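Local coordinates for CELL division inhibitor (Pyrococcus furiosus, PDB 1G3Q), which binds ADP and magnesium in a P-loop nucleotide site and probably hydrolyses ATP as a MinD-type cell division ATPase, at residues R3-S9 with G134-V140; T18-L23 with F226-A230; V52-T58 with D71-T76; P98-P102 with S129-S133. All coordinates share one frame; numbering follows the deposited sequence.

Interaction 1 of 4, residues R3-S9 with G134-V140; sequences RIISIVS and GEEALLV
Arg3 and Glu136 meet at the start of two neighbouring parallel strands, 3-8 and 136-140, in the central sheet of the P-loop NTPase fold. Ile5, Ser6, Ile7 and Val8 stand beside Glu136, Ala137, Leu138 and Leu139, and the backbone bonds pass in turn from Glu136 N to Ile4 O, Ser6 N to Glu136 O, Leu138 N to Ser6 O, Val8 N to Leu138 O and Val140 N to Val8 O. Along the Arg3 side chain, CB and CG each lie 3.5 Å from Glu136 OE2. CD is a little farther from this oxygen, and the bend at chi3 (64°) then turns the guanidinium side-on to the acid. NE reaches Glu136 OE2 at 3.0 Å and NH2 reaches Glu136 OE1 at 2.8 Å, both oxygens using syn lone pairs. With the two planes 14° apart, this bidentate salt bridge fixes the rotation of both groups, while NH1 bonds to Ile233 O. An alanine here would remove the guanidinium and would probably leave the Glu136 carboxylate without its charged mate and free to turn. Glu135 OE1 takes the Ile4 N-H on its anti side, its OE2 being paired with Lys109. On the sheet face opposite Ile5 and Glu136, Ser6 OG bonds to Met131 O and lies 3.3 Å from Gly134 CA, where a side chain would collide with it. Toward the P-loop, Val8 CG2 packs on Leu139 CD2 at 3.5 Å on the Ser6 face; on the Ile5 face Ile7 CD1 runs beside Leu138 CD2, and Ile7 CG2 lies 3.6 Å from Val140 CG2.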
loop_
_atom_site.group_PDB
_atom_site.type_symbol
_atom_site.label_atom_id
_atom_site.label_comp_id
_atom_site.label_asym_id
_atom_site.label_seq_id
_atom_site.Cartn_x
_atom_site.Cartn_y
_atom_site.Cartn_z
ATOM N N ARG A 3 0.136 -11.144 8.574
ATOM C CA ARG A 3 1.310 -10.494 7.998
ATOM C C ARG A 3 1.031 -9.012 7.764
ATOM O O ARG A 3 0.139 -8.652 6.989
ATOM C CB ARG A 3 1.700 -11.146 6.668
ATOM C CG ARG A 3 2.243 -12.562 6.795
ATOM C CD ARG A 3 2.510 -13.173 5.427
ATOM N NE ARG A 3 3.547 -12.461 4.682
ATOM C CZ ARG A 3 3.844 -12.706 3.410
ATOM N NH1 ARG A 3 3.184 -13.641 2.745
ATOM N NH2 ARG A 3 4.798 -12.019 2.799
ATOM N N ILE A 4 1.796 -8.154 8.430
ATOM C CA ILE A 4 1.619 -6.714 8.283
ATOM C C ILE A 4 2.685 -6.183 7.333
ATOM O O ILE A 4 3.878 -6.167 7.650
ATOM C CB ILE A 4 1.708 -6.005 9.649
ATOM C CG1 ILE A 4 0.763 -6.694 10.641
ATOM C CG2 ILE A 4 1.314 -4.531 9.505
ATOM C CD1 ILE A 4 0.703 -6.029 12.016
ATOM N N ILE A 5 2.241 -5.753 6.158
ATOM C CA ILE A 5 3.141 -5.262 5.130
ATOM C C ILE A 5 2.976 -3.777 4.823
ATOM O O ILE A 5 1.887 -3.322 4.462
ATOM C CB ILE A 5 2.924 -6.044 3.821
ATOM C CG1 ILE A 5 3.001 -7.552 4.096
ATOM C CG2 ILE A 5 3.951 -5.619 2.789
ATOM C CD1 ILE A 5 2.717 -8.419 2.868
ATOM N N SER A 6 4.064 -3.025 4.957
ATOM C CA SER A 6 4.034 -1.599 4.664
ATOM C C SER A 6 4.344 -1.379 3.185
ATOM O O SER A 6 5.348 -1.876 2.672
ATOM C CB SER A 6 5.062 -0.853 5.523
ATOM O OG SER A 6 4.764 -0.983 6.903
ATOM N N ILE A 7 3.467 -0.646 2.503
ATOM C CA ILE A 7 3.636 -0.340 1.084
ATOM C C ILE A 7 4.294 1.032 1.099
ATOM O O ILE A 7 3.649 2.026 1.423
ATOM C CB ILE A 7 2.272 -0.264 0.365
ATOM C CG1 ILE A 7 1.453 -1.522 0.674
ATOM C CG2 ILE A 7 2.476 -0.121 -1.137
ATOM C CD1 ILE A 7 2.145 -2.826 0.309
ATOM N N VAL A 8 5.571 1.084 0.734
ATOM C CA VAL A 8 6.329 2.331 0.815
ATOM C C VAL A 8 7.019 2.813 -0.451
ATOM O O VAL A 8 7.066 2.115 -1.461
ATOM C CB VAL A 8 7.410 2.197 1.906
ATOM C CG1 VAL A 8 6.788 1.652 3.186
ATOM C CG2 VAL A 8 8.518 1.256 1.426
ATOM N N SER A 9 7.570 4.021 -0.368
ATOM C CA SER A 9 8.285 4.619 -1.487
ATOM C C SER A 9 9.120 5.815 -1.055
ATOM O O SER A 9 8.905 6.391 0.017
ATOM C CB SER A 9 7.309 5.066 -2.573
ATOM O OG SER A 9 8.015 5.590 -3.682
ATOM N N GLY A 134 4.435 -1.653 10.230
ATOM C CA GLY A 134 4.495 -2.954 9.583
ATOM C C GLY A 134 5.665 -3.823 10.022
ATOM O O GLY A 134 6.578 -3.352 10.698
ATOM N N GLU A 135 5.630 -5.097 9.635
ATOM C CA GLU A 135 6.681 -6.059 9.970
ATOM C C GLU A 135 7.493 -6.338 8.712
ATOM O O GLU A 135 8.662 -6.721 8.780
ATOM C CB GLU A 135 6.073 -7.380 10.442
ATOM C CG GLU A 135 5.018 -7.257 11.514
ATOM C CD GLU A 135 4.238 -8.550 11.691
ATOM O OE1 GLU A 135 3.687 -9.064 10.686
ATOM O OE2 GLU A 135 4.172 -9.048 12.833
ATOM N N GLU A 136 6.841 -6.168 7.567
ATOM C CA GLU A 136 7.450 -6.389 6.265
ATOM C C GLU A 136 7.263 -5.129 5.435
ATOM O O GLU A 136 6.355 -4.337 5.694
ATOM C CB GLU A 136 6.760 -7.548 5.548
ATOM C CG GLU A 136 6.771 -8.866 6.296
ATOM C CD GLU A 136 5.829 -9.880 5.677
ATOM O OE1 GLU A 136 5.813 -9.995 4.434
ATOM O OE2 GLU A 136 5.109 -10.567 6.430
ATOM N N ALA A 137 8.104 -4.957 4.423
ATOM C CA ALA A 137 8.011 -3.790 3.564
ATOM C C ALA A 137 8.092 -4.150 2.086
ATOM O O ALA A 137 8.946 -4.934 1.664
ATOM C CB ALA A 137 9.113 -2.789 3.915
ATOM N N LEU A 138 7.180 -3.579 1.308
ATOM C CA LEU A 138 7.160 -3.794 -0.129
ATOM C C LEU A 138 7.483 -2.436 -0.732
ATOM O O LEU A 138 6.675 -1.512 -0.667
ATOM C CB LEU A 138 5.776 -4.259 -0.599
ATOM C CG LEU A 138 5.629 -4.466 -2.111
ATOM C CD1 LEU A 138 6.585 -5.557 -2.574
ATOM C CD2 LEU A 138 4.191 -4.846 -2.451
ATOM N N LEU A 139 8.674 -2.315 -1.306
ATOM C CA LEU A 139 9.097 -1.056 -1.896
ATOM C C LEU A 139 8.413 -0.808 -3.232
ATOM O O LEU A 139 8.347 -1.697 -4.081
ATOM C CB LEU A 139 10.619 -1.046 -2.091
ATOM C CG LEU A 139 11.487 -1.544 -0.929
ATOM C CD1 LEU A 139 12.959 -1.333 -1.279
ATOM C CD2 LEU A 139 11.141 -0.804 0.349
ATOM N N VAL A 140 7.895 0.402 -3.408
ATOM C CA VAL A 140 7.238 0.776 -4.653
ATOM C C VAL A 140 8.043 1.911 -5.271
ATOM O O VAL A 140 8.311 2.917 -4.616
ATOM C CB VAL A 140 5.789 1.256 -4.414
ATOM C CG1 VAL A 140 5.167 1.686 -5.728
ATOM C CG2 VAL A 140 4.969 0.139 -3.784
#

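Interaction 2 of 4, residues T18-L23 with F226-A230; sequences TVTANL and FVKLA. With ADP (adenosine-5'-diphosphate), chain C.
Helix segments 18-23 and 226-230 cross at -76° with their axes 10.0 Å apart, and their backbones come nearest at Leu23 and Ala230. Phe226 carries the contact. Asn22 stands over one face of its ring, with Asn22 CB above the centre, 3.5 Å from the Phe226 centroid, in a CH-pi contact. Val19 comes from another direction, with CG2 at the ring edge, 4.0 Å from Phe226 CE2. Thr18 brings CG2 to within 4.1 Å of Phe226 CZ. Helix 16-29, which receives the ring, begins within the P-loop (Walker A), so the C-terminal helix 221-235 packs directly against the nucleotide-binding element. In the first turn of helix 16-29, Thr18 grips one α-phosphate oxygen of ADP twice: Thr18 N is 2.9 Å and Thr18 OG1 2.8 Å from ADP O2A. With OG1 beside the backbone N (chi1 -62°), hydroxyl and amide converge on that oxygen, while CG2 is left to approach Phe226. Ile203 of helix 201-209 touches both Thr18 and Phe226. Farther along, Leu23 has CG anti to its backbone N (chi1 -178°), which carries CD1 across to Ala230 CA at 3.6 Å and onto Leu229 CG.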
loop_
_atom_site.group_PDB
_atom_site.type_symbol
_atom_site.label_atom_id
_atom_site.label_comp_id
_atom_site.label_asym_id
_atom_site.label_seq_id
_atom_site.Cartn_x
_atom_site.Cartn_y
_atom_site.Cartn_z
ATOM N N THR A 18 -2.305 2.632 -5.271
ATOM C CA THR A 18 -2.696 1.734 -6.354
ATOM C C THR A 18 -2.250 0.297 -6.067
ATOM O O THR A 18 -3.009 -0.655 -6.270
ATOM C CB THR A 18 -2.092 2.189 -7.698
ATOM O OG1 THR A 18 -2.587 3.493 -8.031
ATOM C CG2 THR A 18 -2.462 1.219 -8.809
ATOM N N VAL A 19 -1.015 0.139 -5.600
ATOM C CA VAL A 19 -0.508 -1.189 -5.278
ATOM C C VAL A 19 -1.271 -1.741 -4.075
ATOM O O VAL A 19 -1.685 -2.897 -4.077
ATOM C CB VAL A 19 1.008 -1.150 -4.973
ATOM C CG1 VAL A 19 1.479 -2.491 -4.416
ATOM C CG2 VAL A 19 1.769 -0.835 -6.248
ATOM N N THR A 20 -1.471 -0.912 -3.053
ATOM C CA THR A 20 -2.198 -1.356 -1.866
ATOM C C THR A 20 -3.585 -1.881 -2.244
ATOM O O THR A 20 -3.966 -2.987 -1.859
ATOM C CB THR A 20 -2.392 -0.211 -0.846
ATOM O OG1 THR A 20 -1.115 0.305 -0.442
ATOM C CG2 THR A 20 -3.134 -0.725 0.382
ATOM N N ALA A 21 -4.337 -1.074 -2.987
ATOM C CA ALA A 21 -5.687 -1.441 -3.409
ATOM C C ALA A 21 -5.743 -2.686 -4.298
ATOM O O ALA A 21 -6.517 -3.605 -4.029
ATOM C CB ALA A 21 -6.347 -0.261 -4.123
ATOM N N ASN A 22 -4.935 -2.722 -5.355
ATOM C CA ASN A 22 -4.947 -3.877 -6.250
ATOM C C ASN A 22 -4.443 -5.158 -5.589
ATOM O O ASN A 22 -5.015 -6.230 -5.793
ATOM C CB ASN A 22 -4.139 -3.595 -7.520
ATOM C CG ASN A 22 -4.892 -2.711 -8.504
ATOM O OD1 ASN A 22 -4.832 -1.482 -8.432
ATOM N ND2 ASN A 22 -5.622 -3.337 -9.417
ATOM N N LEU A 23 -3.378 -5.053 -4.797
ATOM C CA LEU A 23 -2.842 -6.226 -4.115
ATOM C C LEU A 23 -3.879 -6.757 -3.122
ATOM O O LEU A 23 -4.058 -7.968 -2.986
ATOM C CB LEU A 23 -1.537 -5.875 -3.386
ATOM C CG LEU A 23 -0.825 -7.016 -2.647
ATOM C CD1 LEU A 23 -0.555 -8.175 -3.609
ATOM C CD2 LEU A 23 0.480 -6.492 -2.053
ATOM N N PHE A 226 -0.675 -7.578 -11.369
ATOM C CA PHE A 226 -1.009 -7.552 -9.948
ATOM C C PHE A 226 -1.382 -8.933 -9.417
ATOM O O PHE A 226 -1.112 -9.249 -8.255
ATOM C CB PHE A 226 -2.138 -6.552 -9.671
ATOM C CG PHE A 226 -1.656 -5.142 -9.476
ATOM C CD1 PHE A 226 -2.060 -4.125 -10.331
ATOM C CD2 PHE A 226 -0.780 -4.837 -8.437
ATOM C CE1 PHE A 226 -1.599 -2.821 -10.159
ATOM C CE2 PHE A 226 -0.310 -3.538 -8.253
ATOM C CZ PHE A 226 -0.722 -2.525 -9.118
ATOM N N VAL A 227 -2.008 -9.752 -10.258
ATOM C CA VAL A 227 -2.375 -11.102 -9.843
ATOM C C VAL A 227 -1.083 -11.877 -9.581
ATOM O O VAL A 227 -0.986 -12.614 -8.602
ATOM C CB VAL A 227 -3.203 -11.831 -10.928
ATOM C CG1 VAL A 227 -3.397 -13.295 -10.541
ATOM C CG2 VAL A 227 -4.565 -11.158 -11.081
ATOM N N LYS A 228 -0.093 -11.693 -10.453
ATOM C CA LYS A 228 1.197 -12.361 -10.296
ATOM C C LYS A 228 1.902 -11.852 -9.044
ATOM O O LYS A 228 2.527 -12.628 -8.320
ATOM C CB LYS A 228 2.084 -12.131 -11.524
ATOM C CG LYS A 228 1.589 -12.841 -12.775
ATOM C CD LYS A 228 2.592 -12.738 -13.914
ATOM C CE LYS A 228 2.090 -13.472 -15.156
ATOM N NZ LYS A 228 3.101 -13.484 -16.258
ATOM N N LEU A 229 1.798 -10.551 -8.783
ATOM C CA LEU A 229 2.416 -9.981 -7.591
ATOM C C LEU A 229 1.825 -10.637 -6.345
ATOM O O LEU A 229 2.551 -10.991 -5.415
ATOM C CB LEU A 229 2.185 -8.466 -7.516
ATOM C CG LEU A 229 2.709 -7.836 -6.214
ATOM C CD1 LEU A 229 4.232 -7.974 -6.159
ATOM C CD2 LEU A 229 2.310 -6.369 -6.128
ATOM N N ALA A 230 0.503 -10.788 -6.326
ATOM C CA ALA A 230 -0.182 -11.402 -5.193
ATOM C C ALA A 230 0.345 -12.817 -4.980
ATOM O O ALA A 230 0.540 -13.253 -3.848
ATOM C CB ALA A 230 -1.680 -11.435 -5.441
HETATM P PB ADP C . 0.812 7.330 -4.584
HETATM O O1B ADP C . 0.891 8.753 -4.328
HETATM O O2B ADP C . 2.164 6.750 -4.606
HETATM O O3B ADP C . -0.164 6.449 -3.575
HETATM P PA ADP C . -1.076 6.546 -6.541
HETATM O O1A ADP C . -2.232 7.282 -6.163
HETATM O O2A ADP C . -1.161 5.141 -6.241
HETATM O O3A ADP C . 0.222 7.115 -5.999
HETATM O "O5'" ADP C . -0.958 6.697 -8.032
HETATM C "C5'" ADP C . -0.853 8.004 -8.717
HETATM C "C4'" ADP C . -1.667 8.046 -9.960
HETATM O "O4'" ADP C . -1.054 7.272 -11.030
HETATM C "C3'" ADP C . -3.044 7.474 -9.834
HETATM O "O3'" ADP C . -4.000 8.335 -10.448
HETATM C "C2'" ADP C . -3.032 6.151 -10.538
HETATM O "O2'" ADP C . -4.256 5.763 -11.158
HETATM C "C1'" ADP C . -1.969 6.267 -11.546
HETATM N N9 ADP C . -1.140 5.040 -11.702
HETATM C C8 ADP C . -0.383 4.285 -10.793
HETATM N N7 ADP C . 0.227 3.248 -11.290
HETATM C C5 ADP C . -0.125 3.285 -12.620
HETATM C C6 ADP C . 0.196 2.441 -13.720
HETATM N N6 ADP C . 0.986 1.383 -13.537
HETATM N N1 ADP C . -0.334 2.756 -14.974
HETATM C C2 ADP C . -1.143 3.848 -15.135
HETATM N N3 ADP C . -1.499 4.701 -14.144
HETATM C C4 ADP C . -0.961 4.370 -12.906
#

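Interaction 3 of 4, residues V52-T58 with D71-T76; sequences VDDPDVT and DAIYMT
Tyr74 reaches across to the loop 52-58 with one ring face against Pro55 and its hydroxyl at the backbone of Val57. Pro55 CB lies over that face, 3.8 Å from the ring centroid and 21° off the normal, displaced toward the rim near Tyr74 CZ, which makes this a CH-pi contact. The ring edge is turned to the next turn of the loop, where Val57 O sits 3.2 Å from Tyr74 CE1. With CG beside the backbone N (chi1 -69°), the ring extends from the short strand 74-75 so that Tyr74 OH accepts the Val57 N-H at 3.1 Å, with an angle of 160° at the hydrogen. The Val57 side chain crosses that of Tyr74 at about a right angle and faces the other end of segment 71-76: its CB is 3.3 Å from Asp71 O, and CG1 also reaches Ala72 CB at 4.1 Å. Ala72 CB in turn meets the backbone of Thr58, the N-cap residue of helix 59-63. At the opposite end, Val52 points CG2 at Met75 O, 3.5 Å away, and meets Thr76 CG2 with the two side chains roughly perpendicular. Strand 74-75 is an outermost strand of the central sheet, paired antiparallel with 81-84, and Val83 touches Val52, Tyr74 and Thr76, so the loop is laid over this sheet edge. The contact is chiefly apolar, and the bond from Val57 N adds a directional hold; the phenol therefore acts in two ways, its ring giving the proline a flat surface and its oxygen holding a backbone amide of a loop that has no regular secondary structure.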
loop_
_atom_site.group_PDB
_atom_site.type_symbol
_atom_site.label_atom_id
_atom_site.label_comp_id
_atom_site.label_asym_id
_atom_site.label_seq_id
_atom_site.Cartn_x
_atom_site.Cartn_y
_atom_site.Cartn_z
ATOM N N VAL A 52 -15.315 2.717 -0.924
ATOM C CA VAL A 52 -15.972 2.987 0.353
ATOM C C VAL A 52 -15.849 4.498 0.527
ATOM O O VAL A 52 -14.853 5.001 1.043
ATOM C CB VAL A 52 -15.263 2.258 1.504
ATOM C CG1 VAL A 52 -15.959 2.559 2.822
ATOM C CG2 VAL A 52 -15.262 0.761 1.234
ATOM N N ASP A 53 -16.878 5.220 0.105
ATOM C CA ASP A 53 -16.818 6.673 0.138
ATOM C C ASP A 53 -17.478 7.409 1.290
ATOM O O ASP A 53 -17.276 8.608 1.437
ATOM C CB ASP A 53 -17.392 7.224 -1.171
ATOM C CG ASP A 53 -17.093 6.333 -2.363
ATOM O OD1 ASP A 53 -15.921 5.935 -2.536
ATOM O OD2 ASP A 53 -18.032 6.034 -3.133
ATOM N N ASP A 54 -18.231 6.709 2.125
ATOM C CA ASP A 54 -18.961 7.391 3.183
ATOM C C ASP A 54 -18.681 7.051 4.655
ATOM O O ASP A 54 -19.496 7.366 5.519
ATOM C CB ASP A 54 -20.451 7.190 2.895
ATOM C CG ASP A 54 -21.294 8.327 3.387
ATOM O OD1 ASP A 54 -20.889 9.493 3.187
ATOM O OD2 ASP A 54 -22.367 8.055 3.959
ATOM N N PRO A 55 -17.520 6.453 4.969
ATOM C CA PRO A 55 -17.262 6.116 6.375
ATOM C C PRO A 55 -17.319 7.277 7.370
ATOM O O PRO A 55 -16.657 8.293 7.189
ATOM C CB PRO A 55 -15.882 5.470 6.320
ATOM C CG PRO A 55 -15.205 6.254 5.238
ATOM C CD PRO A 55 -16.286 6.330 4.168
ATOM N N ASP A 56 -18.108 7.114 8.428
ATOM C CA ASP A 56 -18.221 8.149 9.453
ATOM C C ASP A 56 -17.079 8.073 10.461
ATOM O O ASP A 56 -16.740 9.071 11.100
ATOM C CB ASP A 56 -19.535 8.021 10.221
ATOM C CG ASP A 56 -20.747 8.309 9.368
ATOM O OD1 ASP A 56 -20.589 8.833 8.246
ATOM O OD2 ASP A 56 -21.865 8.019 9.836
ATOM N N VAL A 57 -16.504 6.884 10.616
ATOM C CA VAL A 57 -15.418 6.678 11.568
ATOM C C VAL A 57 -14.170 6.254 10.810
ATOM O O VAL A 57 -14.216 5.335 9.994
ATOM C CB VAL A 57 -15.778 5.586 12.597
ATOM C CG1 VAL A 57 -14.702 5.512 13.668
ATOM C CG2 VAL A 57 -17.137 5.886 13.221
ATOM N N THR A 58 -13.054 6.921 11.090
ATOM C CA THR A 58 -11.809 6.631 10.394
ATOM C C THR A 58 -10.633 6.394 11.327
ATOM O O THR A 58 -10.736 6.541 12.544
ATOM C CB THR A 58 -11.415 7.802 9.472
ATOM O OG1 THR A 58 -11.240 8.979 10.269
ATOM C CG2 THR A 58 -12.497 8.065 8.426
ATOM N N ASP A 71 -14.270 0.031 15.433
ATOM C CA ASP A 71 -15.327 0.814 14.807
ATOM C C ASP A 71 -14.915 1.570 13.552
ATOM O O ASP A 71 -15.716 2.313 12.982
ATOM C CB ASP A 71 -15.936 1.788 15.820
ATOM C CG ASP A 71 -16.737 1.075 16.890
ATOM O OD1 ASP A 71 -17.391 0.072 16.547
ATOM O OD2 ASP A 71 -16.728 1.514 18.058
ATOM N N ALA A 72 -13.672 1.382 13.122
ATOM C CA ALA A 72 -13.179 2.042 11.921
ATOM C C ALA A 72 -12.887 1.000 10.847
ATOM O O ALA A 72 -12.248 1.292 9.839
ATOM C CB ALA A 72 -11.927 2.853 12.239
ATOM N N ILE A 73 -13.362 -0.222 11.068
ATOM C CA ILE A 73 -13.166 -1.300 10.100
ATOM C C ILE A 73 -14.435 -1.467 9.264
ATOM O O ILE A 73 -15.510 -1.753 9.793
ATOM C CB ILE A 73 -12.827 -2.631 10.803
ATOM C CG1 ILE A 73 -11.472 -2.497 11.518
ATOM C CG2 ILE A 73 -12.792 -3.766 9.787
ATOM C CD1 ILE A 73 -11.050 -3.726 12.287
ATOM N N TYR A 74 -14.300 -1.292 7.954
ATOM C CA TYR A 74 -15.439 -1.402 7.052
ATOM C C TYR A 74 -15.302 -2.503 6.019
ATOM O O TYR A 74 -14.201 -2.915 5.673
ATOM C CB TYR A 74 -15.650 -0.087 6.299
ATOM C CG TYR A 74 -16.122 1.055 7.159
ATOM C CD1 TYR A 74 -15.253 1.703 8.034
ATOM C CD2 TYR A 74 -17.451 1.482 7.109
ATOM C CE1 TYR A 74 -15.696 2.750 8.837
ATOM C CE2 TYR A 74 -17.903 2.520 7.906
ATOM C CZ TYR A 74 -17.020 3.150 8.767
ATOM O OH TYR A 74 -17.471 4.179 9.556
ATOM N N MET A 75 -16.446 -2.958 5.522
ATOM C CA MET A 75 -16.485 -3.974 4.479
ATOM C C MET A 75 -16.230 -3.207 3.188
ATOM O O MET A 75 -16.304 -1.977 3.167
ATOM C CB MET A 75 -17.890 -4.580 4.372
ATOM C CG MET A 75 -18.916 -3.582 3.787
ATOM S SD MET A 75 -20.597 -4.213 3.441
ATOM C CE MET A 75 -20.427 -4.791 1.735
ATOM N N THR A 76 -15.926 -3.934 2.120
ATOM C CA THR A 76 -15.755 -3.332 0.805
ATOM C C THR A 76 -16.578 -4.264 -0.076
ATOM O O THR A 76 -17.036 -5.308 0.391
ATOM C CB THR A 76 -14.296 -3.347 0.307
ATOM O OG1 THR A 76 -13.915 -4.689 -0.013
ATOM C CG2 THR A 76 -13.360 -2.781 1.368
#

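Interaction 4 of 4, residues P98-P102 with S129-S133; sequences PRKLP and SAMLS
Pro98 opens the contact by placing its carbonyl oxygen 3.0 Å from Ser129 CB, while Pro98 CB packs near Ser129 OG. That hydroxyl is engaged by Leu125 O within its own helix, and Pro98 O accepts from Leu101 N, closing the turn that leads into helix 101-106. Arg99 only skirts Ser129, and its guanidinium pairs with Asp97. Leu101 points at the second segment: with CG beside the backbone N (chi1 -81°), CD1 reaches Ser129 CB and Ala130 CB. Leu101 CB lies 3.4 Å from Ser133 OG. Pro102 then sets CG and CD each 3.3 Å from Ser133 OG and 3.5 Å from Ser129 O. Ser133 OG donates to Ser129 O at 2.8 Å, in the carbonyl plane, so the proline ring lies against a hydroxyl and a carbonyl already bonded to each other. An alanine in place of Ser133 would take away this donor and is likely to leave Ser129 O without that partner and open a gap beside Pro102. The joint brings the start of helix 101-106 against the end of helix 125-131, with Leu101 also touching Leu59 and Leu63 of helix 59-63, while Met131 of helix 125-131 packs on helix 145-160.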
loop_
_atom_site.group_PDB
_atom_site.type_symbol
_atom_site.label_atom_id
_atom_site.label_comp_id
_atom_site.label_asym_id
_atom_site.label_seq_id
_atom_site.Cartn_x
_atom_site.Cartn_y
_atom_site.Cartn_z
ATOM N N PRO A 98 0.028 10.506 14.820
ATOM C CA PRO A 98 0.670 9.465 14.009
ATOM C C PRO A 98 1.516 8.487 14.813
ATOM O O PRO A 98 1.729 7.349 14.395
ATOM C CB PRO A 98 1.502 10.268 13.016
ATOM C CG PRO A 98 1.882 11.476 13.812
ATOM C CD PRO A 98 0.582 11.833 14.497
ATOM N N ARG A 99 1.992 8.929 15.971
ATOM C CA ARG A 99 2.830 8.088 16.815
ATOM C C ARG A 99 2.090 6.862 17.347
ATOM O O ARG A 99 2.713 5.903 17.803
ATOM C CB ARG A 99 3.385 8.917 17.977
ATOM C CG ARG A 99 4.237 10.096 17.518
ATOM C CD ARG A 99 4.485 11.076 18.655
ATOM N NE ARG A 99 3.236 11.500 19.281
ATOM C CZ ARG A 99 3.169 12.226 20.390
ATOM N NH1 ARG A 99 4.286 12.620 20.990
ATOM N NH2 ARG A 99 1.991 12.526 20.923
ATOM N N LYS A 100 0.762 6.882 17.280
ATOM C CA LYS A 100 -0.031 5.755 17.764
ATOM C C LYS A 100 -0.380 4.745 16.674
ATOM O O LYS A 100 -1.062 3.754 16.936
ATOM C CB LYS A 100 -1.314 6.259 18.429
ATOM C CG LYS A 100 -1.066 6.925 19.773
ATOM C CD LYS A 100 -2.329 7.516 20.360
ATOM C CE LYS A 100 -2.054 8.071 21.754
ATOM N NZ LYS A 100 -3.251 8.758 22.311
ATOM N N LEU A 101 0.093 4.993 15.457
ATOM C CA LEU A 101 -0.178 4.090 14.343
ATOM C C LEU A 101 0.322 2.665 14.601
ATOM O O LEU A 101 -0.435 1.705 14.458
ATOM C CB LEU A 101 0.436 4.640 13.050
ATOM C CG LEU A 101 -0.388 5.724 12.348
ATOM C CD1 LEU A 101 0.420 6.367 11.226
ATOM C CD2 LEU A 101 -1.666 5.093 11.796
ATOM N N PRO A 102 1.600 2.508 14.991
ATOM C CA PRO A 102 2.123 1.162 15.249
ATOM C C PRO A 102 1.300 0.331 16.233
ATOM O O PRO A 102 0.990 -0.824 15.954
ATOM C CB PRO A 102 3.536 1.438 15.749
ATOM C CG PRO A 102 3.924 2.642 14.938
ATOM C CD PRO A 102 2.685 3.506 15.046
ATOM N N SER A 129 5.957 6.831 10.984
ATOM C CA SER A 129 4.966 6.231 11.875
ATOM C C SER A 129 4.166 5.138 11.172
ATOM O O SER A 129 3.854 4.106 11.762
ATOM C CB SER A 129 4.006 7.301 12.396
ATOM O OG SER A 129 4.708 8.308 13.099
ATOM N N ALA A 130 3.835 5.376 9.910
ATOM C CA ALA A 130 3.065 4.414 9.135
ATOM C C ALA A 130 3.928 3.216 8.758
ATOM O O ALA A 130 3.572 2.073 9.047
ATOM C CB ALA A 130 2.506 5.085 7.875
ATOM N N MET A 131 5.067 3.475 8.125
ATOM C CA MET A 131 5.960 2.400 7.706
ATOM C C MET A 131 6.375 1.509 8.870
ATOM O O MET A 131 6.408 0.284 8.737
ATOM C CB MET A 131 7.212 2.971 7.033
ATOM C CG MET A 131 6.925 3.785 5.781
ATOM S SD MET A 131 8.429 4.263 4.914
ATOM C CE MET A 131 9.052 5.544 6.029
ATOM N N LEU A 132 6.685 2.123 10.009
ATOM C CA LEU A 132 7.111 1.371 11.182
ATOM C C LEU A 132 5.990 0.597 11.861
ATOM O O LEU A 132 6.217 -0.071 12.877
ATOM C CB LEU A 132 7.791 2.297 12.194
ATOM C CG LEU A 132 9.151 2.847 11.747
ATOM C CD1 LEU A 132 9.701 3.790 12.810
ATOM C CD2 LEU A 132 10.112 1.696 11.511
ATOM N N SER A 133 4.783 0.690 11.310
ATOM C CA SER A 133 3.643 -0.039 11.858
ATOM C C SER A 133 3.625 -1.443 11.262
ATOM O O SER A 133 2.889 -2.315 11.728
ATOM C CB SER A 133 2.324 0.672 11.525
ATOM O OG SER A 133 2.191 1.889 12.239
#

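From the N terminus, strand 3-8 runs into the P-loop and then helix 16-29, so interactions 1 and 2 open in succession; interaction 1 closes at 134-140 and interaction 2 only at 226-230, and the two therefore cross. They touch where Leu138 meets Val19 and Leu23, and Ile7 meets Thr20, joining the sheet centre to helix 16-29. Interaction 3 closes a short loop, 52-58 to 71-76, at the sheet edge, and interaction 4 follows it in series; both fall within the spans of interactions 1 and 2. Interaction 4 ends just before strand 136-141 and touches interaction 1 through Met131 and Ser6, on the face away from interaction 2.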